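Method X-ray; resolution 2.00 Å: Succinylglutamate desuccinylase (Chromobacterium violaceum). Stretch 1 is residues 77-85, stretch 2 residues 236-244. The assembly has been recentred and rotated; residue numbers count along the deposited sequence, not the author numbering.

Stretch 1 (77-85) QLALNCRLL
Stretch 2, residues 236-244: LRGLLSNPQ

Two segments of one chain, at least 156 residues apart wherever they touch, bury 503 Å² between them. Residues 236-241 are the last turns of a helix; Asn242 leaves helical geometry at phi/psi -127/84, and Pro243 (-72/-10, C-gamma endo) and Gln244 follow as loop. Stretch 1 is extended for most of its length and becomes strand by 83-85. The closest CA pair, Leu80 CA and Ser241 CA at 4.9 Å, sets the register: the extended chain passes the helix end, where carbonyls lack the amides of a next turn.

Gln77 (-81/-28) makes no contact with stretch 2. Leu78 (-126/137; chi1 t, chi2 p) points its CA-to-CB bond toward the helix, laying CD1 3.2 Å from Ser241 OG and 4.0 Å from Arg237 CB. Arg237 (m, t, t, chi4 -88°) starts sideways but its end comes nearer, with Leu78 CD2 oblique to the guanidinium, whose nitrogens are hydrogen-bonded elsewhere in the structure.

Ala79 (-90/146) contributes chiefly backbone. Its O accepts a hydrogen bond from Ser241 OG at 2.8 Å, which the m rotamer of Ser241 makes possible, and Ser241 CA approaches the same Ala79 O at 3.2 Å in a CA-H...O contact with 130° at the hydrogen.

Leu80 (-122/117; t, p) directs its CA-to-CB bond away, yet the side chain bends back until CD1 lies 3.9 Å from Leu240 CB. Leu80 CA sits 3.6 Å from Leu240 O.

Asn81 (-125/28) reads two successive carbonyls. Its N donates to Leu240 O at 2.8 Å, nearly straight at 169°, while its side chain, chi1 m and chi2 -69°, carries ND2 to 2.7 Å from Ser241 O, at 157°. Backbone and amide thus grip consecutive residues at the end of the helix.

Cys82 (-137/164; chi1 -49°, m) points its CA-to-CB bond toward stretch 2. Its SG packs 3.4 Å from Pro243 CG and lies 3.3 Å from Leu239 O, so the sulfur touches both the final helical turn and the proline beyond it.

The CA-to-CB bond of Arg83 (-82/117; m, t, p, chi4 -125°) points away, and its guanidinium is satisfied elsewhere in the structure. That of Leu84 (-118/128; t, p) points back toward the helix, placing Leu84 CD2 4.0 Å from Leu240 CD1; Leu240, in m, t, has the largest covered area of the contact, 107 Å². Leu85 (-121/119; t, p) is out of reach.

The rule is compact: three hydrogen bonds fix the register at Ala79 and Asn81, while leucines, cysteine and proline supply apolar packing around them.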

# COMPACT_ATOMS: atom_id res chain seq x y z
N GLN A 77 5.05 17.48 42.62
CA GLN A 77 5.49 18.37 41.55
C GLN A 77 4.65 18.14 40.30
O GLN A 77 4.48 19.05 39.48
CB GLN A 77 6.95 18.09 41.22
CG GLN A 77 7.76 19.32 40.86
CD GLN A 77 8.53 19.85 42.04
OE1 GLN A 77 7.96 20.14 43.10
NE2 GLN A 77 9.85 19.99 41.88
N LEU A 78 4.14 16.92 40.15
CA LEU A 78 3.31 16.57 38.99
C LEU A 78 1.99 15.98 39.47
O LEU A 78 1.95 15.17 40.39
CB LEU A 78 4.05 15.55 38.11
CG LEU A 78 3.39 15.09 36.81
CD1 LEU A 78 3.32 16.26 35.82
CD2 LEU A 78 4.20 13.95 36.20
N ALA A 79 0.90 16.39 38.83
CA ALA A 79 -0.42 15.91 39.19
C ALA A 79 -0.77 14.66 38.39
O ALA A 79 -0.37 14.52 37.23
CB ALA A 79 -1.46 16.99 38.93
N LEU A 80 -1.51 13.75 39.01
CA LEU A 80 -1.92 12.52 38.35
C LEU A 80 -3.43 12.38 38.33
O LEU A 80 -4.07 12.29 39.38
CB LEU A 80 -1.30 11.31 39.07
CG LEU A 80 -1.64 9.92 38.51
CD1 LEU A 80 -1.07 9.76 37.11
CD2 LEU A 80 -1.08 8.84 39.43
N ASN A 81 -4.00 12.36 37.13
CA ASN A 81 -5.45 12.23 36.98
C ASN A 81 -5.85 11.07 36.09
O ASN A 81 -6.90 11.10 35.46
CB ASN A 81 -6.03 13.54 36.44
CG ASN A 81 -5.94 14.66 37.44
OD1 ASN A 81 -6.62 14.65 38.47
ND2 ASN A 81 -5.07 15.63 37.16
N CYS A 82 -5.01 10.05 36.05
CA CYS A 82 -5.30 8.86 35.26
C CYS A 82 -4.93 7.63 36.08
O CYS A 82 -4.21 7.73 37.07
CB CYS A 82 -4.46 8.80 33.98
SG CYS A 82 -4.40 10.26 32.95
N ARG A 83 -5.44 6.48 35.66
CA ARG A 83 -5.08 5.22 36.30
C ARG A 83 -3.75 4.93 35.63
O ARG A 83 -3.70 4.74 34.42
CB ARG A 83 -6.08 4.12 35.96
CG ARG A 83 -7.45 4.30 36.58
CD ARG A 83 -8.34 3.13 36.24
NE ARG A 83 -7.95 1.89 36.91
CZ ARG A 83 -7.68 0.75 36.28
NH1 ARG A 83 -7.36 -0.32 36.98
NH2 ARG A 83 -7.72 0.69 34.96
N LEU A 84 -2.67 4.88 36.41
CA LEU A 84 -1.34 4.64 35.87
C LEU A 84 -0.65 3.38 36.38
O LEU A 84 -0.54 3.16 37.59
CB LEU A 84 -0.45 5.85 36.18
CG LEU A 84 1.06 5.74 35.93
CD1 LEU A 84 1.31 5.52 34.45
CD2 LEU A 84 1.78 7.01 36.39
N LEU A 85 -0.18 2.56 35.45
CA LEU A 85 0.57 1.37 35.82
C LEU A 85 1.95 1.48 35.17
O LEU A 85 2.05 1.57 33.95
CB LEU A 85 -0.13 0.11 35.33
CG LEU A 85 0.64 -1.20 35.55
CD1 LEU A 85 1.03 -1.37 37.02
CD2 LEU A 85 -0.23 -2.37 35.11
N LEU A 236 4.11 12.95 27.92
CA LEU A 236 3.72 11.96 28.92
C LEU A 236 3.26 12.67 30.19
O LEU A 236 2.21 12.33 30.75
CB LEU A 236 4.90 11.04 29.23
CG LEU A 236 4.72 9.52 29.05
CD1 LEU A 236 3.84 9.19 27.86
CD2 LEU A 236 6.11 8.89 28.91
N ARG A 237 4.03 13.64 30.66
CA ARG A 237 3.64 14.37 31.86
C ARG A 237 2.30 15.07 31.62
O ARG A 237 1.47 15.18 32.53
CB ARG A 237 4.71 15.41 32.22
CG ARG A 237 6.00 14.81 32.78
CD ARG A 237 7.09 15.86 32.86
NE ARG A 237 8.32 15.33 33.45
CZ ARG A 237 8.58 15.31 34.75
NH1 ARG A 237 7.70 15.79 35.62
NH2 ARG A 237 9.71 14.79 35.20
N GLY A 238 2.07 15.53 30.39
CA GLY A 238 0.82 16.20 30.07
C GLY A 238 -0.35 15.23 30.05
O GLY A 238 -1.48 15.58 30.37
N LEU A 239 -0.07 13.99 29.65
CA LEU A 239 -1.11 12.98 29.60
C LEU A 239 -1.55 12.61 31.02
O LEU A 239 -2.74 12.56 31.31
CB LEU A 239 -0.59 11.73 28.87
CG LEU A 239 -1.53 10.53 28.93
CD1 LEU A 239 -2.87 10.91 28.33
CD2 LEU A 239 -0.92 9.35 28.18
N LEU A 240 -0.59 12.37 31.90
CA LEU A 240 -0.92 12.00 33.28
C LEU A 240 -1.64 13.11 34.02
O LEU A 240 -2.57 12.85 34.78
CB LEU A 240 0.34 11.61 34.03
CG LEU A 240 1.14 10.47 33.39
CD1 LEU A 240 2.41 10.25 34.19
CD2 LEU A 240 0.29 9.21 33.34
N SER A 241 -1.20 14.35 33.82
CA SER A 241 -1.81 15.49 34.50
C SER A 241 -3.17 15.86 33.92
O SER A 241 -4.18 15.84 34.62
CB SER A 241 -0.89 16.71 34.44
OG SER A 241 0.19 16.55 35.33
N ASN A 242 -3.18 16.21 32.64
CA ASN A 242 -4.40 16.59 31.96
C ASN A 242 -4.57 15.76 30.69
O ASN A 242 -4.21 16.20 29.59
CB ASN A 242 -4.37 18.08 31.61
CG ASN A 242 -5.63 18.54 30.91
OD1 ASN A 242 -6.74 18.22 31.34
ND2 ASN A 242 -5.47 19.29 29.83
N PRO A 243 -5.12 14.55 30.83
CA PRO A 243 -5.35 13.62 29.73
C PRO A 243 -6.49 14.01 28.79
O PRO A 243 -6.66 13.40 27.74
CB PRO A 243 -5.64 12.31 30.46
CG PRO A 243 -6.37 12.78 31.67
CD PRO A 243 -5.55 13.97 32.12
N GLN A 244 -7.26 15.03 29.16
CA GLN A 244 -8.37 15.47 28.32
C GLN A 244 -7.99 16.56 27.33
O GLN A 244 -8.80 16.94 26.48
CB GLN A 244 -9.54 15.95 29.18
CG GLN A 244 -10.24 14.81 29.90
CD GLN A 244 -10.53 13.65 28.97
OE1 GLN A 244 -11.23 13.79 27.97
NE2 GLN A 244 -9.98 12.48 29.29